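Local atomic coordinates of tRNA (guanine(6)-N2)-methyltransferase (PDB entry 3TMA), a protein that transfers a methyl group from S-adenosyl-L-methionine to the N2 atom of guanosine 6 in tRNA(Phe). Residues 266-280 and 302-316. Sequence-based numbering, arbitrary orientation.
Sequences LPRFFPEVDRILANP and GALALLPPGGRVALL
L306 wedges its two methyls into the bend made by 266-271: CD1 lies 3.7 Å from L266 CB and also meets F270 CB, while CD2 reaches the ring of P267. Just past helix 290-305, the carbonyl of this same leucine takes a nearly straight hydrogen bond from V273 N (2.9 Å, 170° at the hydrogen), so backbone and side chain both tie the helix end to the loop. E272 runs out fully extended and lays its carboxylate obliquely across P308; R206 pairs with both E272 and D274. Deeper in, I276 sets CD1 3.7 Å from A303 CB on the helix, with CG1 against L307 CD2 and CB beside V313 CG1.

The strands 275-278 and 312-316 run parallel, 10° apart, joined by alternating bonds from R312 N to D274 O through to L316 N to A278 O. D274 O is gripped twice: R275 NH1 (2.9 Å) and R312 N approach from opposite faces of the carbonyl plane. A bend at chi2 (-59°) turns R275 back to make that bond, and R312 CG then sits over the centre of its guanidinium, 4.2 Å above that plane. Beyond the last strand bond, a water donates to both P280 O and L316 O. Helix 290-305 links the two strands in a beta-alpha-beta crossover of the Rossmann-fold methyltransferase domain, and N279, just after strand 275-278, probably binds S-adenosyl-L-methionine, as in related enzymes.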
loop_
_atom_site.group_PDB
_atom_site.type_symbol
_atom_site.label_atom_id
_atom_site.label_comp_id
_atom_site.label_asym_id
_atom_site.label_seq_id
_atom_site.Cartn_x
_atom_site.Cartn_y
_atom_site.Cartn_z
ATOM N N LEU A 266 -12.011 20.811 -15.815
ATOM C CA LEU A 266 -12.120 20.937 -14.347
ATOM C C LEU A 266 -12.638 22.268 -13.812
ATOM O O LEU A 266 -13.443 22.292 -12.864
ATOM C CB LEU A 266 -10.791 20.598 -13.665
ATOM C CG LEU A 266 -10.366 19.130 -13.757
ATOM C CD1 LEU A 266 -8.973 18.998 -13.203
ATOM C CD2 LEU A 266 -11.380 18.248 -13.034
ATOM N N PRO A 267 -12.206 23.397 -14.422
ATOM C CA PRO A 267 -12.752 24.658 -13.902
ATOM C C PRO A 267 -14.262 24.897 -14.140
ATOM O O PRO A 267 -14.819 25.765 -13.486
ATOM C CB PRO A 267 -11.889 25.731 -14.572
ATOM C CG PRO A 267 -10.642 24.969 -15.095
ATOM C CD PRO A 267 -11.187 23.624 -15.464
ATOM N N ARG A 268 -14.938 24.090 -14.965
ATOM C CA ARG A 268 -16.401 24.183 -15.115
ATOM C C ARG A 268 -17.092 23.661 -13.836
ATOM O O ARG A 268 -18.288 23.891 -13.616
ATOM C CB ARG A 268 -16.887 23.357 -16.321
ATOM C CG ARG A 268 -16.541 23.919 -17.714
ATOM C CD ARG A 268 -17.129 23.078 -18.862
ATOM N NE ARG A 268 -16.527 23.389 -20.157
ATOM C CZ ARG A 268 -16.858 22.814 -21.315
ATOM N NH1 ARG A 268 -17.813 21.891 -21.373
ATOM N NH2 ARG A 268 -16.262 23.191 -22.433
ATOM N N PHE A 269 -16.347 22.943 -13.002
ATOM C CA PHE A 269 -16.938 22.128 -11.918
ATOM C C PHE A 269 -16.369 22.368 -10.518
ATOM O O PHE A 269 -17.074 22.176 -9.519
ATOM C CB PHE A 269 -16.768 20.638 -12.249
ATOM C CG PHE A 269 -17.419 20.238 -13.538
ATOM C CD1 PHE A 269 -18.806 20.075 -13.607
ATOM C CD2 PHE A 269 -16.669 20.102 -14.699
ATOM C CE1 PHE A 269 -19.432 19.736 -14.819
ATOM C CE2 PHE A 269 -17.291 19.762 -15.924
ATOM C CZ PHE A 269 -18.661 19.583 -15.978
ATOM N N PHE A 270 -15.077 22.694 -10.436
ATOM C CA PHE A 270 -14.404 22.797 -9.133
ATOM C C PHE A 270 -13.749 24.145 -8.930
ATOM O O PHE A 270 -13.198 24.699 -9.875
ATOM C CB PHE A 270 -13.325 21.671 -8.997
ATOM C CG PHE A 270 -13.916 20.272 -9.086
ATOM C CD1 PHE A 270 -14.800 19.823 -8.088
ATOM C CD2 PHE A 270 -13.694 19.474 -10.205
ATOM C CE1 PHE A 270 -15.405 18.566 -8.161
ATOM C CE2 PHE A 270 -14.254 18.169 -10.283
ATOM C CZ PHE A 270 -15.131 17.726 -9.248
ATOM N N PRO A 271 -13.644 24.584 -7.672
ATOM C CA PRO A 271 -12.957 25.825 -7.336
ATOM C C PRO A 271 -11.458 25.586 -7.146
ATOM O O PRO A 271 -10.973 24.431 -7.268
ATOM C CB PRO A 271 -13.611 26.222 -6.006
ATOM C CG PRO A 271 -13.861 24.916 -5.338
ATOM C CD PRO A 271 -14.240 23.945 -6.471
ATOM N N GLU A 272 -10.721 26.644 -6.818
ATOM C CA GLU A 272 -9.290 26.475 -6.522
ATOM C C GLU A 272 -9.115 25.471 -5.351
ATOM O O GLU A 272 -9.945 25.445 -4.426
ATOM C CB GLU A 272 -8.685 27.801 -6.105
ATOM C CG GLU A 272 -7.209 27.687 -5.678
ATOM C CD GLU A 272 -6.630 29.037 -5.279
ATOM O OE1 GLU A 272 -6.803 29.457 -4.096
ATOM O OE2 GLU A 272 -6.031 29.683 -6.164
ATOM N N VAL A 273 -8.034 24.698 -5.380
ATOM C CA VAL A 273 -7.696 23.777 -4.298
ATOM C C VAL A 273 -6.182 23.855 -4.017
ATOM O O VAL A 273 -5.460 24.577 -4.721
ATOM C CB VAL A 273 -8.079 22.278 -4.643
ATOM C CG1 VAL A 273 -9.575 22.103 -4.818
ATOM C CG2 VAL A 273 -7.306 21.785 -5.851
ATOM N N ASP A 274 -5.697 23.129 -3.003
ATOM C CA ASP A 274 -4.262 23.187 -2.674
ATOM C C ASP A 274 -3.515 21.997 -3.268
ATOM O O ASP A 274 -2.315 22.086 -3.480
ATOM C CB ASP A 274 -4.055 23.191 -1.163
ATOM C CG ASP A 274 -4.617 24.450 -0.507
ATOM O OD1 ASP A 274 -4.059 25.529 -0.788
ATOM O OD2 ASP A 274 -5.621 24.363 0.242
ATOM N N ARG A 275 -4.208 20.854 -3.362
ATOM C CA ARG A 275 -3.587 19.582 -3.723
ATOM C C ARG A 275 -4.521 18.831 -4.649
ATOM O O ARG A 275 -5.744 18.802 -4.428
ATOM C CB ARG A 275 -3.338 18.706 -2.457
ATOM C CG ARG A 275 -2.346 19.299 -1.395
ATOM C CD ARG A 275 -0.964 19.548 -2.066
ATOM N NE ARG A 275 0.042 19.977 -1.079
ATOM C CZ ARG A 275 0.352 21.244 -0.836
ATOM N NH1 ARG A 275 -0.260 22.235 -1.493
ATOM N NH2 ARG A 275 1.287 21.521 0.053
ATOM N N ILE A 276 -3.966 18.234 -5.700
ATOM C CA ILE A 276 -4.765 17.433 -6.643
ATOM C C ILE A 276 -4.102 16.056 -6.725
ATOM O O ILE A 276 -2.882 15.952 -6.899
ATOM C CB ILE A 276 -4.785 18.095 -8.057
ATOM C CG1 ILE A 276 -5.433 19.482 -7.942
ATOM C CG2 ILE A 276 -5.530 17.214 -9.088
ATOM C CD1 ILE A 276 -5.468 20.262 -9.309
ATOM N N LEU A 277 -4.879 15.006 -6.466
ATOM C CA LEU A 277 -4.326 13.649 -6.425
ATOM C C LEU A 277 -4.982 12.873 -7.556
ATOM O O LEU A 277 -6.189 12.657 -7.521
ATOM C CB LEU A 277 -4.684 12.974 -5.074
ATOM C CG LEU A 277 -4.439 13.852 -3.832
ATOM C CD1 LEU A 277 -4.930 13.138 -2.537
ATOM C CD2 LEU A 277 -2.954 14.232 -3.703
ATOM N N ALA A 278 -4.209 12.516 -8.576
ATOM C CA ALA A 278 -4.810 12.197 -9.886
ATOM C C ALA A 278 -4.359 10.807 -10.362
ATOM O O ALA A 278 -3.159 10.509 -10.382
ATOM C CB ALA A 278 -4.444 13.237 -10.878
ATOM N N ASN A 279 -5.334 9.977 -10.740
ATOM C CA ASN A 279 -5.088 8.634 -11.221
ATOM C C ASN A 279 -5.846 8.529 -12.558
ATOM O O ASN A 279 -6.967 8.030 -12.604
ATOM C CB ASN A 279 -5.657 7.654 -10.191
ATOM C CG ASN A 279 -5.643 6.232 -10.644
ATOM O OD1 ASN A 279 -4.714 5.783 -11.309
ATOM N ND2 ASN A 279 -6.691 5.490 -10.266
ATOM N N PRO A 280 -5.257 9.046 -13.644
ATOM C CA PRO A 280 -5.981 9.090 -14.948
ATOM C C PRO A 280 -6.251 7.684 -15.505
ATOM O O PRO A 280 -5.511 6.771 -15.182
ATOM C CB PRO A 280 -4.996 9.808 -15.884
ATOM C CG PRO A 280 -4.051 10.541 -14.989
ATOM C CD PRO A 280 -4.012 9.824 -13.645
ATOM N N GLY A 302 -6.179 22.404 -16.841
ATOM C CA GLY A 302 -7.222 22.665 -15.848
ATOM C C GLY A 302 -6.636 22.594 -14.439
ATOM O O GLY A 302 -7.005 23.399 -13.550
ATOM N N ALA A 303 -5.738 21.630 -14.207
ATOM C CA ALA A 303 -5.182 21.466 -12.854
ATOM C C ALA A 303 -4.377 22.703 -12.489
ATOM O O ALA A 303 -4.513 23.229 -11.388
ATOM C CB ALA A 303 -4.277 20.221 -12.760
ATOM N N LEU A 304 -3.569 23.190 -13.424
ATOM C CA LEU A 304 -2.747 24.382 -13.191
ATOM C C LEU A 304 -3.614 25.592 -12.864
ATOM O O LEU A 304 -3.242 26.440 -12.034
ATOM C CB LEU A 304 -1.899 24.696 -14.448
ATOM C CG LEU A 304 -0.898 25.839 -14.301
ATOM C CD1 LEU A 304 0.261 25.396 -13.442
ATOM C CD2 LEU A 304 -0.379 26.277 -15.681
ATOM N N ALA A 305 -4.779 25.669 -13.512
ATOM C CA ALA A 305 -5.660 26.807 -13.336
ATOM C C ALA A 305 -6.418 26.761 -12.004
ATOM O O ALA A 305 -7.034 27.747 -11.630
ATOM C CB ALA A 305 -6.640 26.908 -14.492
ATOM N N LEU A 306 -6.446 25.586 -11.360
ATOM C CA LEU A 306 -7.125 25.395 -10.091
ATOM C C LEU A 306 -6.174 25.284 -8.910
ATOM O O LEU A 306 -6.567 24.829 -7.832
ATOM C CB LEU A 306 -8.039 24.145 -10.153
ATOM C CG LEU A 306 -9.214 24.320 -11.178
ATOM C CD1 LEU A 306 -10.199 23.177 -11.026
ATOM C CD2 LEU A 306 -9.937 25.616 -11.032
ATOM N N LEU A 307 -4.935 25.717 -9.088
ATOM C CA LEU A 307 -3.977 25.792 -7.970
ATOM C C LEU A 307 -3.501 27.230 -7.727
ATOM O O LEU A 307 -3.316 27.981 -8.684
ATOM C CB LEU A 307 -2.759 24.911 -8.268
ATOM C CG LEU A 307 -3.026 23.395 -8.324
ATOM C CD1 LEU A 307 -1.757 22.675 -8.908
ATOM C CD2 LEU A 307 -3.399 22.848 -6.979
ATOM N N PRO A 308 -3.164 27.571 -6.464
ATOM C CA PRO A 308 -2.385 28.810 -6.238
ATOM C C PRO A 308 -0.916 28.542 -6.541
ATOM O O PRO A 308 -0.532 27.373 -6.695
ATOM C CB PRO A 308 -2.564 29.075 -4.730
ATOM C CG PRO A 308 -2.735 27.643 -4.101
ATOM C CD PRO A 308 -3.242 26.717 -5.256
ATOM N N PRO A 309 -0.082 29.601 -6.609
ATOM C CA PRO A 309 1.366 29.330 -6.620
ATOM C C PRO A 309 1.739 28.475 -5.396
ATOM O O PRO A 309 1.206 28.698 -4.314
ATOM C CB PRO A 309 2.006 30.731 -6.506
ATOM C CG PRO A 309 0.870 31.718 -6.741
ATOM C CD PRO A 309 -0.396 31.030 -6.388
ATOM N N GLY A 310 2.577 27.459 -5.573
ATOM C CA GLY A 310 2.846 26.504 -4.474
ATOM C C GLY A 310 1.893 25.315 -4.361
ATOM O O GLY A 310 2.221 24.315 -3.722
ATOM N N GLY A 311 0.745 25.368 -5.040
ATOM C CA GLY A 311 -0.178 24.212 -5.076
ATOM C C GLY A 311 0.519 23.015 -5.734
ATOM O O GLY A 311 1.516 23.204 -6.432
ATOM N N ARG A 312 0.081 21.785 -5.436
ATOM C CA ARG A 312 0.829 20.604 -5.891
ATOM C C ARG A 312 -0.109 19.550 -6.463
ATOM O O ARG A 312 -1.282 19.520 -6.103
ATOM C CB ARG A 312 1.668 19.998 -4.754
ATOM C CG ARG A 312 2.809 20.900 -4.274
ATOM C CD ARG A 312 3.777 20.211 -3.305
ATOM N NE ARG A 312 4.971 21.041 -3.150
ATOM C CZ ARG A 312 6.231 20.631 -3.317
ATOM N NH1 ARG A 312 6.510 19.344 -3.518
ATOM N NH2 ARG A 312 7.233 21.508 -3.216
ATOM N N VAL A 313 0.385 18.781 -7.452
ATOM C CA VAL A 313 -0.335 17.634 -8.003
ATOM C C VAL A 313 0.515 16.390 -7.748
ATOM O O VAL A 313 1.722 16.420 -7.947
ATOM C CB VAL A 313 -0.552 17.763 -9.558
ATOM C CG1 VAL A 313 -1.490 16.677 -10.060
ATOM C CG2 VAL A 313 -1.126 19.125 -9.921
ATOM N N ALA A 314 -0.082 15.314 -7.252
ATOM C CA ALA A 314 0.598 14.010 -7.285
ATOM C C ALA A 314 -0.161 13.150 -8.294
ATOM O O ALA A 314 -1.382 12.988 -8.190
ATOM C CB ALA A 314 0.585 13.339 -5.873
ATOM N N LEU A 315 0.544 12.640 -9.257
ATOM C CA LEU A 315 -0.132 11.876 -10.240
ATOM C C LEU A 315 0.505 10.567 -10.597
ATOM O O LEU A 315 1.683 10.429 -10.586
ATOM C CB LEU A 315 -0.524 12.709 -11.467
ATOM C CG LEU A 315 0.353 12.898 -12.693
ATOM C CD1 LEU A 315 0.629 11.523 -13.363
ATOM C CD2 LEU A 315 -0.448 13.800 -13.620
ATOM N N LEU A 316 -0.333 9.609 -10.905
ATOM C CA LEU A 316 0.168 8.259 -11.233
ATOM C C LEU A 316 -0.025 7.991 -12.732
ATOM O O LEU A 316 -1.134 8.230 -13.261
ATOM C CB LEU A 316 -0.662 7.281 -10.390
ATOM C CG LEU A 316 -0.388 5.805 -10.170
ATOM C CD1 LEU A 316 1.006 5.483 -9.630
ATOM C CD2 LEU A 316 -1.451 5.407 -9.161
HETATM O O HOH W 1 -2.764 6.621 -14.817
#